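Local coordinates for protein-disulfide isomerase (Novosphingobium aromaticivorans, PDB 3GMF), which probably acts as a thiol-disulfide isomerase or oxidoreductase of the thioredoxin superfamily, breaking and re-forming disulfide bonds in other proteins, at residues 29-32 with 33-37; 39-42 with 43-47; 80-83 with 84-88; 128-132 with 133-137. All coordinates share one frame; numbering follows the deposited sequence.

Contact 1 of 4, residues 29-32 with 33-37; sequences HCSH and FEIES
Glu-36 lays its CG over one face of the His-32 imidazole, one turn back along the helix. This is a CH-pi contact: CG of Glu-36 lies 3.9 Å from the centroid of the His-32 ring and sits toward the rim. The carboxylate runs on past it until Glu-36 OE2 is 3.5 Å from His-32 CE1, its plane turned 39° from the ring. CG is swung back over the ring because it stands beside the backbone N (chi1 -74°); chi2 then only directs the carboxylate past CE1. Ile-35 brings CD1 to 3.5 Å from Ser-31 O. Regular i to i+4 bonds run beneath, such as Glu-36 N to His-32 O at 3.0 Å. Ser-37 adds a second donor: OG reaches Phe-33 O at 2.8 Å, on the opposite face of the carbonyl from Ser-37 N, and also lies over one face of the Phe-33 ring, toward its rim. Cys-30 completes a probable thioredoxin-type CxxC motif with Cys-27. Ser-31 OG and Glu-34 OE2 hydrogen-bond to Met-87 O and Thr-84 OG1 of helix 76-88. Helix 185-196 covers Phe-33, and helix 28-46 is the crossover of the beta-alpha-beta unit with strands 17-23 and 51-57.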
loop_
_atom_site.group_PDB
_atom_site.type_symbol
_atom_site.label_atom_id
_atom_site.label_comp_id
_atom_site.label_asym_id
_atom_site.label_seq_id
_atom_site.Cartn_x
_atom_site.Cartn_y
_atom_site.Cartn_z
ATOM N N HIS A 29 -5.574 -9.370 4.035
ATOM C CA HIS A 29 -4.320 -10.135 4.124
ATOM C C HIS A 29 -3.126 -9.211 4.244
ATOM O O HIS A 29 -2.190 -9.499 4.981
ATOM C CB HIS A 29 -4.159 -11.070 2.922
ATOM C CG HIS A 29 -5.299 -12.022 2.732
ATOM N ND1 HIS A 29 -5.687 -12.921 3.703
ATOM C CD2 HIS A 29 -6.119 -12.231 1.676
ATOM C CE1 HIS A 29 -6.700 -13.642 3.253
ATOM N NE2 HIS A 29 -6.981 -13.244 2.026
ATOM N N CYS A 30 -3.152 -8.084 3.537
ATOM C CA CYS A 30 -2.064 -7.108 3.622
ATOM C C CYS A 30 -2.006 -6.433 4.986
ATOM O O CYS A 30 -0.911 -6.191 5.509
ATOM C CB CYS A 30 -2.201 -6.041 2.543
ATOM S SG CYS A 30 -1.896 -6.730 0.909
ATOM N N SER A 31 -3.177 -6.130 5.555
ATOM C CA SER A 31 -3.230 -5.582 6.915
ATOM C C SER A 31 -2.631 -6.560 7.923
ATOM O O SER A 31 -1.719 -6.200 8.682
ATOM C CB SER A 31 -4.659 -5.213 7.308
ATOM O OG SER A 31 -4.696 -4.768 8.660
ATOM N N HIS A 32 -3.135 -7.794 7.914
ATOM C CA HIS A 32 -2.593 -8.860 8.753
ATOM C C HIS A 32 -1.092 -9.053 8.528
ATOM O O HIS A 32 -0.335 -9.183 9.496
ATOM C CB HIS A 32 -3.370 -10.166 8.524
ATOM C CG HIS A 32 -2.981 -11.285 9.441
ATOM N ND1 HIS A 32 -2.977 -11.161 10.815
ATOM C CD2 HIS A 32 -2.607 -12.561 9.179
ATOM C CE1 HIS A 32 -2.606 -12.308 11.359
ATOM N NE2 HIS A 32 -2.379 -13.174 10.388
ATOM N N PHE A 33 -0.653 -9.033 7.270
ATOM C CA PHE A 33 0.778 -9.200 6.967
ATOM C C PHE A 33 1.642 -8.083 7.563
ATOM O O PHE A 33 2.715 -8.346 8.105
ATOM C CB PHE A 33 1.027 -9.298 5.453
ATOM C CG PHE A 33 2.473 -9.217 5.080
ATOM C CD1 PHE A 33 3.318 -10.318 5.264
ATOM C CD2 PHE A 33 2.998 -8.048 4.543
ATOM C CE1 PHE A 33 4.679 -10.241 4.921
ATOM C CE2 PHE A 33 4.356 -7.965 4.203
ATOM C CZ PHE A 33 5.194 -9.068 4.410
ATOM N N GLU A 34 1.178 -6.846 7.444
ATOM C CA GLU A 34 1.899 -5.705 8.018
ATOM C C GLU A 34 2.088 -5.840 9.541
ATOM O O GLU A 34 3.186 -5.640 10.045
ATOM C CB GLU A 34 1.204 -4.379 7.690
ATOM C CG GLU A 34 2.055 -3.144 8.036
ATOM C CD GLU A 34 3.228 -2.918 7.084
ATOM O OE1 GLU A 34 3.577 -3.808 6.265
ATOM O OE2 GLU A 34 3.812 -1.818 7.156
ATOM N N ILE A 35 1.016 -6.197 10.239
ATOM C CA ILE A 35 1.049 -6.389 11.693
ATOM C C ILE A 35 2.017 -7.528 12.050
ATOM O O ILE A 35 2.821 -7.386 12.972
ATOM C CB ILE A 35 -0.375 -6.642 12.261
ATOM C CG1 ILE A 35 -1.261 -5.402 12.062
ATOM C CG2 ILE A 35 -0.325 -7.054 13.736
ATOM C CD1 ILE A 35 -2.740 -5.700 11.973
ATOM N N GLU A 36 1.978 -8.618 11.278
ATOM C CA GLU A 36 2.798 -9.798 11.548
ATOM C C GLU A 36 4.291 -9.591 11.244
ATOM O O GLU A 36 5.148 -10.160 11.921
ATOM C CB GLU A 36 2.297 -10.997 10.734
ATOM C CG GLU A 36 0.984 -11.637 11.220
ATOM C CD GLU A 36 1.055 -12.105 12.660
ATOM O OE1 GLU A 36 1.977 -12.879 12.995
ATOM O OE2 GLU A 36 0.184 -11.690 13.454
ATOM N N SER A 37 4.590 -8.799 10.218
ATOM C CA SER A 37 5.934 -8.742 9.649
ATOM C C SER A 37 6.773 -7.478 9.863
ATOM O O SER A 37 8.003 -7.568 9.864
ATOM C CB SER A 37 5.856 -8.972 8.144
ATOM O OG SER A 37 5.396 -7.793 7.493
#

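Contact 2 of 4, residues 39-42 with 43-47; sequences GQLK and IGMVQ
Ile-43 N bonds to Gly-39 O at 3.0 Å in an almost straight line, 170° at the hydrogen, and Gly-44 N follows with a bond of 2.9 Å to Gln-40 O. From there the helix widens into a pi-type turn. Leu-41 O accepts Val-46 N at 3.1 Å, five residues on, while its i+4 bond from Met-45 N is weak. Gln-47 N keeps the wider spacing with a 2.9 Å bond to Lys-42 O. Among the side chains, Leu-41 and Met-45 run alongside each other, with CD2 of Leu-41 4.0 Å from CE of Met-45; a bend about the thioether (chi3 76°) sets that methyl. Val-46 puts CG2 3.5 Å from Leu-41 O, and on the outer side Ile-43 CG1 approaches Gly-39 O at 3.3 Å. The Leu-41 and Met-45 pair packs on Ile-192 of helix 185-196 and Ile-53 of strand 51-57. Gln-40 OE1 takes hydrogen bonds from Trp-185 NE1 and Arg-189 NH1. Leu-41 and Met-45 thus present an apolar surface to strand 51-57 and helix 185-196, while the Leu-41 carbonyl, shared by a weak i+4 and a better i+5 bond, marks the change in helix spacing.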
loop_
_atom_site.group_PDB
_atom_site.type_symbol
_atom_site.label_atom_id
_atom_site.label_comp_id
_atom_site.label_asym_id
_atom_site.label_seq_id
_atom_site.Cartn_x
_atom_site.Cartn_y
_atom_site.Cartn_z
ATOM N N GLY A 39 7.766 -5.416 12.206
ATOM C CA GLY A 39 8.804 -5.386 13.239
ATOM C C GLY A 39 9.991 -6.275 12.913
ATOM O O GLY A 39 11.140 -5.829 12.937
ATOM N N GLN A 40 9.695 -7.534 12.595
ATOM C CA GLN A 40 10.722 -8.557 12.368
ATOM C C GLN A 40 11.600 -8.268 11.151
ATOM O O GLN A 40 12.795 -8.514 11.178
ATOM C CB GLN A 40 10.086 -9.953 12.292
ATOM C CG GLN A 40 9.525 -10.446 13.635
ATOM C CD GLN A 40 9.097 -11.915 13.624
ATOM O OE1 GLN A 40 8.933 -12.527 12.567
ATOM N NE2 GLN A 40 8.911 -12.482 14.814
ATOM N N LEU A 41 11.007 -7.730 10.091
ATOM C CA LEU A 41 11.771 -7.335 8.904
ATOM C C LEU A 41 12.701 -6.164 9.202
ATOM O O LEU A 41 13.835 -6.129 8.721
ATOM C CB LEU A 41 10.822 -6.980 7.748
ATOM C CG LEU A 41 10.227 -8.188 7.024
ATOM C CD1 LEU A 41 9.016 -7.789 6.173
ATOM C CD2 LEU A 41 11.302 -8.855 6.189
ATOM N N LYS A 42 12.213 -5.214 10.000
ATOM C CA LYS A 42 13.017 -4.061 10.397
ATOM C C LYS A 42 14.254 -4.470 11.208
ATOM O O LYS A 42 15.366 -4.152 10.818
ATOM C CB LYS A 42 12.178 -3.040 11.172
ATOM C CG LYS A 42 11.376 -2.086 10.286
ATOM C CD LYS A 42 10.549 -1.096 11.111
ATOM C CE LYS A 42 11.397 0.065 11.640
ATOM N NZ LYS A 42 11.877 0.962 10.545
ATOM N N ILE A 43 14.054 -5.188 12.311
ATOM C CA ILE A 43 15.169 -5.525 13.205
ATOM C C ILE A 43 16.064 -6.653 12.660
ATOM O O ILE A 43 17.283 -6.635 12.863
ATOM C CB ILE A 43 14.699 -5.805 14.663
ATOM C CG1 ILE A 43 13.649 -6.922 14.716
ATOM C CG2 ILE A 43 14.176 -4.517 15.307
ATOM C CD1 ILE A 43 13.247 -7.356 16.129
ATOM N N GLY A 44 15.456 -7.605 11.945
ATOM C CA GLY A 44 16.177 -8.761 11.411
ATOM C C GLY A 44 16.975 -8.493 10.146
ATOM O O GLY A 44 18.001 -9.142 9.902
ATOM N N MET A 45 16.525 -7.534 9.338
ATOM C CA MET A 45 17.045 -7.406 7.975
ATOM C C MET A 45 17.450 -5.992 7.549
ATOM O O MET A 45 18.558 -5.786 7.029
ATOM C CB MET A 45 16.031 -8.001 6.975
ATOM C CG MET A 45 16.546 -8.148 5.547
ATOM S SD MET A 45 15.319 -8.728 4.334
ATOM C CE MET A 45 14.325 -7.279 4.032
ATOM N N VAL A 46 16.551 -5.038 7.764
ATOM C CA VAL A 46 16.716 -3.674 7.287
ATOM C C VAL A 46 17.743 -2.901 8.129
ATOM O O VAL A 46 18.700 -2.333 7.578
ATOM C CB VAL A 46 15.349 -2.936 7.246
ATOM C CG1 VAL A 46 15.512 -1.480 6.809
ATOM C CG2 VAL A 46 14.384 -3.666 6.304
ATOM N N GLN A 47 17.537 -2.901 9.448
ATOM C CA GLN A 47 18.426 -2.187 10.370
ATOM C C GLN A 47 19.877 -2.689 10.270
ATOM O O GLN A 47 20.798 -1.869 10.195
ATOM C CB GLN A 47 17.888 -2.219 11.812
ATOM C CG GLN A 47 18.438 -1.126 12.737
ATOM C CD GLN A 47 19.689 -1.539 13.506
ATOM O OE1 GLN A 47 20.396 -0.691 14.051
ATOM N NE2 GLN A 47 19.961 -2.842 13.557
#

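Contact 3 of 4, residues 80-83 with 84-88; sequences FTLH and TAFMR
Leu-82 and Phe-86 form the apolar pair of this helix, their side chains leaving it in the same direction. CD1 of Leu-82 stands 4.0 Å from CE2 of Phe-86, and CD2 of the same ring comes within 3.4 Å of Leu-82 O. A second pair sits one residue further on: Met-87 holds CG over one face of the His-83 imidazole, 4.2 Å above its plane and toward the rim, while its CE lies 3.9 Å from His-83 CE1. Chi1 of Met-87 (-75°) lays CG over the ring; the bend at chi2 then carries SD onward along the helix, and the last bond returns CE to the imidazole.

Both pairs belong to helix 76-88, part of a long helical region inserted between strands 51-57 and 171-174 of the thioredoxin fold, an arrangement resembling that of DsbA-type proteins. Phe-86 looks into this helical part, against Ile-70 of helix 62-73 and edge-to-face with Trp-93. Reducing it to an alanine would probably open a gap between these neighbours and leave Leu-82 without its ring partner.

Among the polar contacts, the backbone bonds are regular: Phe-86 N to Leu-82 O is 3.0 Å and nearly straight at 174°, and Met-87 N to His-83 O is 3.1 Å. Thr-84 keeps OG1 beside its own backbone N (chi1 -71°); there it is hydrogen-bonded to Glu-34 OE2 of helix 28-46 and lies 3.1 Å from Phe-80 O, the carbonyl already bonded by Thr-84 N. The His-83 ring is fixed from outside the helix, where ND1 hydrogen-bonds to Tyr-25 OH.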
loop_
_atom_site.group_PDB
_atom_site.type_symbol
_atom_site.label_atom_id
_atom_site.label_comp_id
_atom_site.label_asym_id
_atom_site.label_seq_id
_atom_site.Cartn_x
_atom_site.Cartn_y
_atom_site.Cartn_z
ATOM N N PHE A 80 6.414 5.762 5.003
ATOM C CA PHE A 80 6.372 4.474 5.693
ATOM C C PHE A 80 5.550 4.496 6.965
ATOM O O PHE A 80 4.844 3.525 7.242
ATOM C CB PHE A 80 7.775 3.887 5.895
ATOM C CG PHE A 80 8.288 3.164 4.689
ATOM C CD1 PHE A 80 7.908 1.844 4.448
ATOM C CD2 PHE A 80 9.115 3.804 3.769
ATOM C CE1 PHE A 80 8.356 1.170 3.326
ATOM C CE2 PHE A 80 9.572 3.122 2.622
ATOM C CZ PHE A 80 9.185 1.810 2.410
ATOM N N THR A 81 5.611 5.599 7.721
ATOM C CA THR A 81 4.770 5.733 8.912
ATOM C C THR A 81 3.289 5.768 8.539
ATOM O O THR A 81 2.471 5.116 9.175
ATOM C CB THR A 81 5.128 6.955 9.794
ATOM O OG1 THR A 81 5.440 8.088 8.973
ATOM C CG2 THR A 81 6.312 6.624 10.678
ATOM N N LEU A 82 2.963 6.502 7.486
ATOM C CA LEU A 82 1.580 6.643 7.045
ATOM C C LEU A 82 1.017 5.352 6.418
ATOM O O LEU A 82 -0.115 4.944 6.734
ATOM C CB LEU A 82 1.478 7.811 6.071
ATOM C CG LEU A 82 0.080 8.406 5.867
ATOM C CD1 LEU A 82 -0.659 8.620 7.206
ATOM C CD2 LEU A 82 0.210 9.694 5.087
ATOM N N HIS A 83 1.798 4.742 5.536
ATOM C CA HIS A 83 1.487 3.437 4.942
ATOM C C HIS A 83 1.225 2.393 6.028
ATOM O O HIS A 83 0.214 1.700 5.988
ATOM C CB HIS A 83 2.636 3.002 4.018
ATOM C CG HIS A 83 2.520 1.595 3.505
ATOM N ND1 HIS A 83 1.775 1.268 2.387
ATOM C CD2 HIS A 83 3.062 0.436 3.947
ATOM C CE1 HIS A 83 1.858 -0.035 2.175
ATOM N NE2 HIS A 83 2.644 -0.560 3.102
ATOM N N THR A 84 2.117 2.306 7.020
ATOM C CA THR A 84 1.961 1.351 8.121
ATOM C C THR A 84 0.701 1.644 8.934
ATOM O O THR A 84 -0.014 0.707 9.312
ATOM C CB THR A 84 3.250 1.296 9.022
ATOM O OG1 THR A 84 4.302 0.659 8.281
ATOM C CG2 THR A 84 3.011 0.512 10.298
ATOM N N ALA A 85 0.422 2.931 9.169
ATOM C CA ALA A 85 -0.776 3.357 9.910
ATOM C C ALA A 85 -2.081 2.913 9.230
ATOM O O ALA A 85 -2.936 2.294 9.869
ATOM C CB ALA A 85 -0.777 4.872 10.140
ATOM N N PHE A 86 -2.209 3.191 7.933
ATOM C CA PHE A 86 -3.373 2.686 7.174
ATOM C C PHE A 86 -3.508 1.178 7.217
ATOM O O PHE A 86 -4.630 0.657 7.343
ATOM C CB PHE A 86 -3.356 3.160 5.723
ATOM C CG PHE A 86 -3.917 4.534 5.524
ATOM C CD1 PHE A 86 -5.297 4.764 5.572
ATOM C CD2 PHE A 86 -3.059 5.612 5.264
ATOM C CE1 PHE A 86 -5.809 6.043 5.352
ATOM C CE2 PHE A 86 -3.548 6.886 5.054
ATOM C CZ PHE A 86 -4.934 7.117 5.111
ATOM N N MET A 87 -2.377 0.470 7.119
ATOM C CA MET A 87 -2.410 -0.991 7.148
ATOM C C MET A 87 -2.727 -1.525 8.540
ATOM O O MET A 87 -3.604 -2.377 8.686
ATOM C CB MET A 87 -1.097 -1.599 6.647
ATOM C CG MET A 87 -0.910 -1.539 5.148
ATOM S SD MET A 87 -2.192 -2.394 4.148
ATOM C CE MET A 87 -1.319 -2.333 2.597
ATOM N N ARG A 88 -2.010 -1.033 9.558
ATOM C CA ARG A 88 -2.251 -1.474 10.933
ATOM C C ARG A 88 -3.642 -1.119 11.447
ATOM O O ARG A 88 -4.258 -1.912 12.170
ATOM C CB ARG A 88 -1.184 -0.918 11.895
ATOM C CG ARG A 88 0.149 -1.617 11.751
ATOM C CD ARG A 88 1.085 -1.203 12.894
ATOM N NE ARG A 88 2.206 -2.128 13.024
ATOM C CZ ARG A 88 2.216 -3.178 13.842
ATOM N NH1 ARG A 88 3.280 -3.968 13.895
ATOM N NH2 ARG A 88 1.167 -3.440 14.609
#

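Contact 4 of 4, residues 128-132 with 133-137; sequences DFMAA and RGMDR
The guanidinium of Arg-133 is stacked on one face of the Phe-129 ring, the two planes only 9° apart and their centres separated by 3.9 Å. NH1 of Arg-133 stands above the middle of the ring, so this stack is also a cation-pi contact. At its edge the guanidinium is held as well: NH1 bonds to Phe-129 O at 3.1 Å, with that oxygen in the guanidinium plane. One residue thus supplies both a ring for the face and a carbonyl for the edge, and the extended chain from CG to NE gives Arg-133 the reach for both. A leucine in its place would probably leave Phe-129 O without this donor and strip the ring face of its cationic cover.

Helix 126-131 ends here in a Schellman motif. Met-135 N bonds to Met-130 O at 2.9 Å, and Gly-134 N to Ala-131 O at 3.2 Å, with Gly-134 as the C' residue at positive phi (93°); the inner bond also closes a type I turn from Ala-131 to Gly-134.

Across the motif, Met-130 CE touches both CB and SD of Met-135 at 4.0 Å, since bends at chi2 and chi3 curl the Met-130 chain toward its partner. Met-135 packs on Cys-73 and Cys-143, which are joined in a disulfide. Right after it, Asp-136 is the N-cap of helix 137-144: its side chain caps a backbone N in the first turn, and OD1 also bonds Ser-138 OG and Thr-139 OG1.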
loop_
_atom_site.group_PDB
_atom_site.type_symbol
_atom_site.label_atom_id
_atom_site.label_comp_id
_atom_site.label_asym_id
_atom_site.label_seq_id
_atom_site.Cartn_x
_atom_site.Cartn_y
_atom_site.Cartn_z
ATOM N N ASP A 128 -11.172 13.285 8.763
ATOM C CA ASP A 128 -10.929 13.106 10.204
ATOM C C ASP A 128 -9.695 12.250 10.514
ATOM O O ASP A 128 -8.893 12.613 11.379
ATOM C CB ASP A 128 -12.171 12.523 10.907
ATOM C CG ASP A 128 -13.316 13.534 11.037
ATOM O OD1 ASP A 128 -13.155 14.710 10.644
ATOM O OD2 ASP A 128 -14.395 13.143 11.535
ATOM N N PHE A 129 -9.540 11.126 9.806
ATOM C CA PHE A 129 -8.372 10.254 9.947
ATOM C C PHE A 129 -7.049 11.020 9.741
ATOM O O PHE A 129 -6.096 10.866 10.513
ATOM C CB PHE A 129 -8.466 9.067 8.953
ATOM C CG PHE A 129 -7.442 7.981 9.186
ATOM C CD1 PHE A 129 -7.719 6.921 10.045
ATOM C CD2 PHE A 129 -6.214 8.000 8.526
ATOM C CE1 PHE A 129 -6.784 5.910 10.259
ATOM C CE2 PHE A 129 -5.278 7.002 8.740
ATOM C CZ PHE A 129 -5.562 5.951 9.604
ATOM N N MET A 130 -6.996 11.848 8.705
ATOM C CA MET A 130 -5.765 12.567 8.367
ATOM C C MET A 130 -5.559 13.854 9.173
ATOM O O MET A 130 -4.415 14.286 9.374
ATOM C CB MET A 130 -5.688 12.811 6.865
ATOM C CG MET A 130 -5.419 11.514 6.083
ATOM S SD MET A 130 -3.975 10.570 6.621
ATOM C CE MET A 130 -2.659 11.758 6.369
ATOM N N ALA A 131 -6.655 14.446 9.631
ATOM C CA ALA A 131 -6.610 15.613 10.533
ATOM C C ALA A 131 -5.976 15.219 11.857
ATOM O O ALA A 131 -5.188 15.977 12.425
ATOM C CB ALA A 131 -7.996 16.174 10.764
ATOM N N ALA A 132 -6.303 14.016 12.325
ATOM C CA ALA A 132 -5.704 13.454 13.535
ATOM C C ALA A 132 -4.208 13.133 13.365
ATOM O O ALA A 132 -3.535 12.762 14.326
ATOM C CB ALA A 132 -6.484 12.223 13.984
ATOM N N ARG A 133 -3.705 13.288 12.138
ATOM C CA ARG A 133 -2.304 13.048 11.804
ATOM C C ARG A 133 -1.652 14.265 11.137
ATOM O O ARG A 133 -0.655 14.136 10.414
ATOM C CB ARG A 133 -2.181 11.812 10.913
ATOM C CG ARG A 133 -2.416 10.528 11.666
ATOM C CD ARG A 133 -2.675 9.350 10.746
ATOM N NE ARG A 133 -2.761 8.126 11.531
ATOM C CZ ARG A 133 -3.864 7.692 12.139
ATOM N NH1 ARG A 133 -5.012 8.366 12.040
ATOM N NH2 ARG A 133 -3.820 6.570 12.843
ATOM N N GLY A 134 -2.231 15.439 11.371
ATOM C CA GLY A 134 -1.603 16.697 10.986
ATOM C C GLY A 134 -1.959 17.272 9.628
ATOM O O GLY A 134 -1.655 18.436 9.360
ATOM N N MET A 135 -2.597 16.469 8.773
ATOM C CA MET A 135 -2.987 16.911 7.433
ATOM C C MET A 135 -4.374 17.557 7.458
ATOM O O MET A 135 -5.370 16.884 7.718
ATOM C CB MET A 135 -2.958 15.731 6.440
ATOM C CG MET A 135 -3.216 16.115 4.980
ATOM S SD MET A 135 -3.164 14.755 3.773
ATOM C CE MET A 135 -1.400 14.486 3.595
ATOM N N ASP A 136 -4.437 18.857 7.170
ATOM C CA ASP A 136 -5.713 19.581 7.171
ATOM C C ASP A 136 -6.530 19.283 5.913
ATOM O O ASP A 136 -6.065 18.556 5.030
ATOM C CB ASP A 136 -5.510 21.098 7.375
ATOM C CG ASP A 136 -4.549 21.722 6.365
ATOM O OD1 ASP A 136 -4.658 21.449 5.151
ATOM O OD2 ASP A 136 -3.681 22.517 6.793
ATOM N N ARG A 137 -7.737 19.843 5.843
ATOM C CA ARG A 137 -8.629 19.641 4.706
ATOM C C ARG A 137 -8.055 20.150 3.369
ATOM O O ARG A 137 -8.181 19.467 2.356
ATOM C CB ARG A 137 -10.009 20.253 4.976
ATOM C CG ARG A 137 -11.069 19.891 3.934
ATOM C CD ARG A 137 -12.456 20.329 4.366
ATOM N NE ARG A 137 -13.104 19.352 5.243
ATOM C CZ ARG A 137 -13.878 18.354 4.819
ATOM N NH1 ARG A 137 -14.106 18.181 3.520
ATOM N NH2 ARG A 137 -14.422 17.521 5.697
#

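How the contacts relate
All four contacts are local and follow one another along the chain, so none encloses or crosses another. Contacts 1 and 2 are successive parts of helix 28-46, their centres about 15 Å apart: the first near the probable CxxC end, the second at the far end leading into strand 51-57. Contact 3 comes next, in helix 76-88, and packs on contact 1, with Glu-34 CB 3.8 Å from Met-87 CB. Another face of it meets contact 4, where Phe-86 CE1 is 3.6 Å from Phe-129 CE2 and Leu-82 CD2 touches Met-130 CE. Contact 3 thus bridges the thioredoxin core to the end of helix 126-131, while contacts 1 and 4 do not touch.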